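Local coordinates for Na Glutathione S-transferase 1 (Necator americanus, PDB 2ON7), which is a hookworm glutathione S-transferase that probably conjugates reduced glutathione to electrophilic compounds, as other members of its family do, at residues Y4-F9 with Q27-V32; P44-G49 with G58-Q63. All coordinates share one frame; numbering follows the deposited sequence.

Contact 1. Residues Y4-F9 with Q27-V32; sequences YKLTYF and QEFEDV
Gln-27 and Tyr-4 begin the contact, before the two backbones have locked together: the side chain of Gln-27 crosses that of Tyr-4 at about a right angle, its CG lying 3.7 Å from Tyr-4 CD2. The carbonyl oxygen of Glu-28 comes in at the edge of the same phenol ring, near its plane. Phe-29 adds the first purely apolar packing. Its CB rests 3.8 Å from Tyr-4 CB, and a chi1 of 65°, which sets CG between the backbone N and the carbonyl carbon, brings ring atom CD1 to 4.2 Å from Leu-6 CB.

From about Glu-30 the segment pairs in parallel with 4-9, its direction 11° from that of the longer strand. Glu-30 N donates a hydrogen bond to Tyr-4 O (2.9 Å), and Glu-30 O takes the N-H of Leu-6 in return. Both side chains of the Lys-5/Glu-30 pair project from the same face and lie alongside each other. Contact is made by the lysine methylene chain, with CD 3.3 Å from Glu-30 OE2, while Lys-5 NZ remains 4.3 Å from that oxygen, too long for a salt bridge, so the opposite charges probably add no more than a longer-range attraction. Asp-31 lies on the opposite face with Leu-6, and its carboxylate is held by Arg-33 and Arg-19. Val-32 completes the ladder, donating to Leu-6 O and accepting from Tyr-8 N at 2.9 Å, while its CG2 packs against Lys-5 CG.

The parallel pair forms the two strands of a beta-alpha-beta unit, the opening of the thioredoxin-like domain of glutathione transferases. Helix 16-25 makes the crossover and packs on Leu-6; its Phe-22 stacks with Phe-29. Strand 53-56 flanks 4-9 on the other side from 30-34, and helix 64-75 touches Tyr-4.

Contact 2. Residues P44-G49 with G58-Q63; sequences PDLPFG and GKQLAQ
Pro-47 rests CD and CG on the methyl of Ala-62, whose CB sits 3.9 Å from Pro-47 CD, in the one place where the two backbones come level. Gln-60 and Ala-62 both project toward the loop, and Pro-47 meets the two together: the aliphatic root of Gln-60 crosses the proline ring at a slant, CB to Pro-47 CG 4.0 Å. With CG anti to the carbonyl carbon (chi1 -77°) and the rest of its chain extended, Gln-60 reaches past the proline, bringing its CD to 3.6 Å from the carbonyl O of Asp-45.

Phe-48 extends the apolar patch beyond the proline. The CB of Pro-47 lies 4.1 Å above one face of the phenyl ring, offset toward its rim, and Phe-48 CD1 comes within 4.1 Å of Ala-62 CB and 4.4 Å of Gln-63 CG. The loop thus lies against the last strand of the thioredoxin-like domain, 59-62, and presents its aromatic residue to the partner subunit, consistent with the lock-and-key contact of several dimeric glutathione transferase classes, such as alpha, mu and pi. The Phe-48 ring meets Phe-139 of the second subunit with the two planes almost parallel, and Lys-138 of that subunit makes weak hydrogen bonds to the carbonyls of Leu-46 and Pro-47.

Gln-63 lies just past the strand, at the N-cap position of helix 64-75. Its chi1 of -73° puts CG near the Phe-48 ring, at a slant; chi2 (-75°) then bends the amide, whose NE2 is hydrogen-bonded to Asp-97 OD2 of the second subunit.

Overall arrangement
The two contacts follow one another along the chain and belong to one thioredoxin-like domain, with centres about 13 Å apart and nearest atoms about 6 Å apart, so they do not touch. The sheet relates them: contact 1 pairs edge strand 30-34 with 4-9, contact 2 sets a loop against the other edge strand, 59-62, and strand 53-56 lies between 4-9 and 59-62. Their surroundings differ, since the neighbours of contact 1 in the assembly all come from its own chain whereas contact 2 reaches the second subunit. In related glutathione transferases, the loop before strand 53-56 and the turn before helix 64-75 border the glutathione site, and a similar placement is likely here.

Contact 1. Residues Y4-F9 with Q27-V32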
loop_
_atom_site.group_PDB
_atom_site.type_symbol
_atom_site.label_atom_id
_atom_site.label_comp_id
_atom_site.label_asym_id
_atom_site.label_seq_id
_atom_site.Cartn_x
_atom_site.Cartn_y
_atom_site.Cartn_z
ATOM N N TYR A 4 12.680 15.943 12.555
ATOM C CA TYR A 4 11.589 15.544 11.656
ATOM C C TYR A 4 10.915 16.733 10.999
ATOM O O TYR A 4 10.595 17.756 11.627
ATOM C CB TYR A 4 10.531 14.774 12.414
ATOM C CG TYR A 4 11.027 13.471 12.978
ATOM C CD1 TYR A 4 11.165 12.334 12.183
ATOM C CD2 TYR A 4 11.376 13.385 14.319
ATOM C CE1 TYR A 4 11.635 11.138 12.745
ATOM C CE2 TYR A 4 11.822 12.232 14.869
ATOM C CZ TYR A 4 11.963 11.117 14.100
ATOM O OH TYR A 4 12.427 10.007 14.744
ATOM N N LYS A 5 10.667 16.589 9.716
ATOM C CA LYS A 5 9.900 17.595 8.993
ATOM C C LYS A 5 8.873 16.878 8.128
ATOM O O LYS A 5 9.234 15.978 7.399
ATOM C CB LYS A 5 10.845 18.430 8.126
ATOM C CG LYS A 5 10.188 19.206 7.035
ATOM C CD LYS A 5 11.204 20.193 6.522
ATOM C CE LYS A 5 11.143 20.430 5.033
ATOM N NZ LYS A 5 11.692 21.802 4.773
ATOM N N LEU A 6 7.610 17.269 8.206
ATOM C CA LEU A 6 6.575 16.705 7.322
ATOM C C LEU A 6 6.014 17.815 6.466
ATOM O O LEU A 6 5.514 18.833 6.973
ATOM C CB LEU A 6 5.434 16.035 8.129
ATOM C CG LEU A 6 4.240 15.394 7.418
ATOM C CD1 LEU A 6 4.599 14.009 6.800
ATOM C CD2 LEU A 6 3.034 15.327 8.365
ATOM N N THR A 7 6.095 17.590 5.169
ATOM C CA THR A 7 5.721 18.543 4.156
ATOM C C THR A 7 4.487 17.993 3.499
ATOM O O THR A 7 4.477 16.838 3.004
ATOM C CB THR A 7 6.832 18.663 3.119
ATOM O OG1 THR A 7 8.070 18.902 3.787
ATOM C CG2 THR A 7 6.558 19.748 2.170
ATOM N N TYR A 8 3.414 18.782 3.530
ATOM C CA TYR A 8 2.130 18.305 2.959
ATOM C C TYR A 8 1.209 19.504 2.724
ATOM O O TYR A 8 1.590 20.617 2.992
ATOM C CB TYR A 8 1.499 17.224 3.866
ATOM C CG TYR A 8 0.232 16.582 3.301
ATOM C CD1 TYR A 8 0.251 15.906 2.055
ATOM C CD2 TYR A 8 -0.986 16.674 3.978
ATOM C CE1 TYR A 8 -0.920 15.331 1.512
ATOM C CE2 TYR A 8 -2.161 16.081 3.447
ATOM C CZ TYR A 8 -2.108 15.414 2.226
ATOM O OH TYR A 8 -3.230 14.854 1.709
ATOM N N PHE A 9 0.013 19.283 2.205
ATOM C CA PHE A 9 -0.913 20.384 1.975
ATOM C C PHE A 9 -1.480 20.903 3.302
ATOM O O PHE A 9 -1.245 20.325 4.368
ATOM C CB PHE A 9 -2.052 19.950 1.041
ATOM C CG PHE A 9 -1.619 19.596 -0.360
ATOM C CD1 PHE A 9 -1.026 20.556 -1.196
ATOM C CD2 PHE A 9 -1.885 18.335 -0.882
ATOM C CE1 PHE A 9 -0.650 20.245 -2.524
ATOM C CE2 PHE A 9 -1.540 18.017 -2.220
ATOM C CZ PHE A 9 -0.911 18.959 -3.027
ATOM N N GLN A 27 6.462 14.082 19.976
ATOM C CA GLN A 27 7.597 14.338 19.108
ATOM C C GLN A 27 7.364 15.611 18.327
ATOM O O GLN A 27 6.506 15.675 17.470
ATOM C CB GLN A 27 7.808 13.160 18.120
ATOM C CG GLN A 27 9.052 13.271 17.238
ATOM C CD GLN A 27 10.374 13.342 18.021
ATOM O OE1 GLN A 27 11.109 14.296 17.913
ATOM N NE2 GLN A 27 10.664 12.332 18.795
ATOM N N GLU A 28 8.142 16.614 18.658
ATOM C CA GLU A 28 8.284 17.822 17.888
ATOM C C GLU A 28 8.636 17.494 16.455
ATOM O O GLU A 28 9.466 16.641 16.187
ATOM C CB GLU A 28 9.431 18.677 18.476
ATOM C CG GLU A 28 9.783 19.949 17.653
ATOM C CD GLU A 28 8.770 21.108 17.881
ATOM O OE1 GLU A 28 8.000 21.439 16.931
ATOM O OE2 GLU A 28 8.751 21.679 19.010
ATOM N N PHE A 29 7.992 18.210 15.546
ATOM C CA PHE A 29 8.334 18.174 14.166
ATOM C C PHE A 29 7.981 19.509 13.558
ATOM O O PHE A 29 7.182 20.260 14.106
ATOM C CB PHE A 29 7.624 17.024 13.430
ATOM C CG PHE A 29 6.120 17.151 13.379
ATOM C CD1 PHE A 29 5.465 17.326 12.159
ATOM C CD2 PHE A 29 5.351 17.013 14.539
ATOM C CE1 PHE A 29 4.065 17.435 12.131
ATOM C CE2 PHE A 29 3.966 17.113 14.502
ATOM C CZ PHE A 29 3.324 17.332 13.316
ATOM N N GLU A 30 8.599 19.775 12.411
ATOM C CA GLU A 30 8.256 20.915 11.590
ATOM C C GLU A 30 7.075 20.437 10.685
ATOM O O GLU A 30 7.208 19.493 9.914
ATOM C CB GLU A 30 9.498 21.377 10.813
ATOM C CG GLU A 30 9.325 22.699 10.078
ATOM C CD GLU A 30 10.515 23.091 9.201
ATOM O OE1 GLU A 30 10.441 24.210 8.638
ATOM O OE2 GLU A 30 11.510 22.322 9.072
ATOM N N ASP A 31 5.903 21.049 10.880
ATOM C CA ASP A 31 4.658 20.722 10.149
ATOM C C ASP A 31 4.434 21.757 9.017
ATOM O O ASP A 31 3.885 22.817 9.256
ATOM C CB ASP A 31 3.465 20.668 11.124
ATOM C CG ASP A 31 2.150 20.231 10.444
ATOM O OD1 ASP A 31 1.069 20.660 10.876
ATOM O OD2 ASP A 31 2.197 19.472 9.467
ATOM N N VAL A 32 4.928 21.448 7.805
ATOM C CA VAL A 32 4.986 22.434 6.682
ATOM C C VAL A 32 3.782 22.209 5.770
ATOM O O VAL A 32 3.611 21.130 5.207
ATOM C CB VAL A 32 6.315 22.328 5.843
ATOM C CG1 VAL A 32 6.433 23.472 4.755
ATOM C CG2 VAL A 32 7.519 22.359 6.736
#

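Contact 2. Residues P44-G49 with G58-Q63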
loop_
_atom_site.group_PDB
_atom_site.type_symbol
_atom_site.label_atom_id
_atom_site.label_comp_id
_atom_site.label_asym_id
_atom_site.label_seq_id
_atom_site.Cartn_x
_atom_site.Cartn_y
_atom_site.Cartn_z
ATOM N N PRO A 44 9.084 18.733 -8.086
ATOM C CA PRO A 44 10.209 18.053 -8.735
ATOM C C PRO A 44 11.345 17.624 -7.783
ATOM O O PRO A 44 12.224 16.858 -8.194
ATOM C CB PRO A 44 10.728 19.102 -9.739
ATOM C CG PRO A 44 9.607 19.990 -9.975
ATOM C CD PRO A 44 8.866 20.071 -8.666
ATOM N N ASP A 45 11.325 18.110 -6.542
ATOM C CA ASP A 45 12.366 17.803 -5.560
ATOM C C ASP A 45 11.930 16.688 -4.623
ATOM O O ASP A 45 12.632 16.379 -3.639
ATOM C CB ASP A 45 12.659 19.020 -4.672
ATOM C CG ASP A 45 13.521 20.066 -5.346
ATOM O OD1 ASP A 45 14.296 19.714 -6.278
ATOM O OD2 ASP A 45 13.424 21.245 -4.898
ATOM N N LEU A 46 10.748 16.133 -4.878
ATOM C CA LEU A 46 10.185 15.144 -3.997
ATOM C C LEU A 46 10.480 13.820 -4.685
ATOM O O LEU A 46 10.741 13.822 -5.876
ATOM C CB LEU A 46 8.686 15.392 -3.804
ATOM C CG LEU A 46 8.317 16.816 -3.351
ATOM C CD1 LEU A 46 6.821 16.929 -3.025
ATOM C CD2 LEU A 46 9.163 17.296 -2.152
ATOM N N PRO A 47 10.515 12.705 -3.927
ATOM C CA PRO A 47 10.976 11.439 -4.519
ATOM C C PRO A 47 10.089 10.922 -5.659
ATOM O O PRO A 47 10.625 10.398 -6.673
ATOM C CB PRO A 47 10.988 10.474 -3.319
ATOM C CG PRO A 47 11.165 11.426 -2.074
ATOM C CD PRO A 47 10.248 12.564 -2.474
ATOM N N PHE A 48 8.765 11.090 -5.491
ATOM C CA PHE A 48 7.783 10.704 -6.495
ATOM C C PHE A 48 6.955 11.899 -7.003
ATOM O O PHE A 48 5.907 11.728 -7.630
ATOM C CB PHE A 48 6.942 9.535 -5.962
ATOM C CG PHE A 48 7.796 8.373 -5.487
ATOM C CD1 PHE A 48 7.792 7.984 -4.155
ATOM C CD2 PHE A 48 8.670 7.731 -6.380
ATOM C CE1 PHE A 48 8.608 6.979 -3.719
ATOM C CE2 PHE A 48 9.489 6.709 -5.963
ATOM C CZ PHE A 48 9.468 6.322 -4.629
ATOM N N GLY A 49 7.481 13.106 -6.788
ATOM C CA GLY A 49 6.803 14.351 -7.190
ATOM C C GLY A 49 5.423 14.470 -6.545
ATOM O O GLY A 49 4.444 14.783 -7.203
ATOM N N GLY A 58 17.020 15.386 7.274
ATOM C CA GLY A 58 17.233 15.784 5.881
ATOM C C GLY A 58 17.060 14.674 4.862
ATOM O O GLY A 58 17.053 14.932 3.659
ATOM N N LYS A 59 16.944 13.438 5.322
ATOM C CA LYS A 59 16.758 12.292 4.408
ATOM C C LYS A 59 15.254 12.073 4.138
ATOM O O LYS A 59 14.489 11.863 5.083
ATOM C CB LYS A 59 17.432 11.003 4.952
ATOM C CG LYS A 59 18.946 11.172 5.290
ATOM C CD LYS A 59 19.788 9.957 4.827
ATOM C CE LYS A 59 21.263 10.096 5.200
ATOM N NZ LYS A 59 22.013 8.778 5.177
ATOM N N GLN A 60 14.862 12.160 2.861
ATOM C CA GLN A 60 13.484 12.141 2.396
ATOM C C GLN A 60 12.877 10.751 2.381
ATOM O O GLN A 60 13.524 9.756 2.022
ATOM C CB GLN A 60 13.374 12.714 0.975
ATOM C CG GLN A 60 13.435 14.228 0.894
ATOM C CD GLN A 60 13.305 14.778 -0.518
ATOM O OE1 GLN A 60 12.515 15.683 -0.776
ATOM N NE2 GLN A 60 14.092 14.248 -1.431
ATOM N N LEU A 61 11.605 10.704 2.776
ATOM C CA LEU A 61 10.778 9.523 2.676
ATOM C C LEU A 61 9.410 9.968 2.251
ATOM O O LEU A 61 8.802 10.809 2.936
ATOM C CB LEU A 61 10.674 8.843 4.023
ATOM C CG LEU A 61 9.807 7.610 4.118
ATOM C CD1 LEU A 61 10.389 6.512 3.192
ATOM C CD2 LEU A 61 9.810 7.187 5.571
ATOM N N ALA A 62 8.941 9.448 1.115
ATOM C CA ALA A 62 7.593 9.742 0.648
ATOM C C ALA A 62 6.622 8.555 0.792
ATOM O O ALA A 62 7.001 7.450 1.252
ATOM C CB ALA A 62 7.636 10.268 -0.751
ATOM N N GLN A 63 5.352 8.792 0.459
ATOM C CA GLN A 63 4.258 7.795 0.576
ATOM C C GLN A 63 3.723 7.673 2.001
ATOM O O GLN A 63 4.441 7.247 2.899
ATOM C CB GLN A 63 4.623 6.442 0.003
ATOM C CG GLN A 63 4.683 6.399 -1.499
ATOM C CD GLN A 63 3.336 6.384 -2.247
ATOM O OE1 GLN A 63 2.261 6.320 -1.675
ATOM N NE2 GLN A 63 3.421 6.393 -3.538
#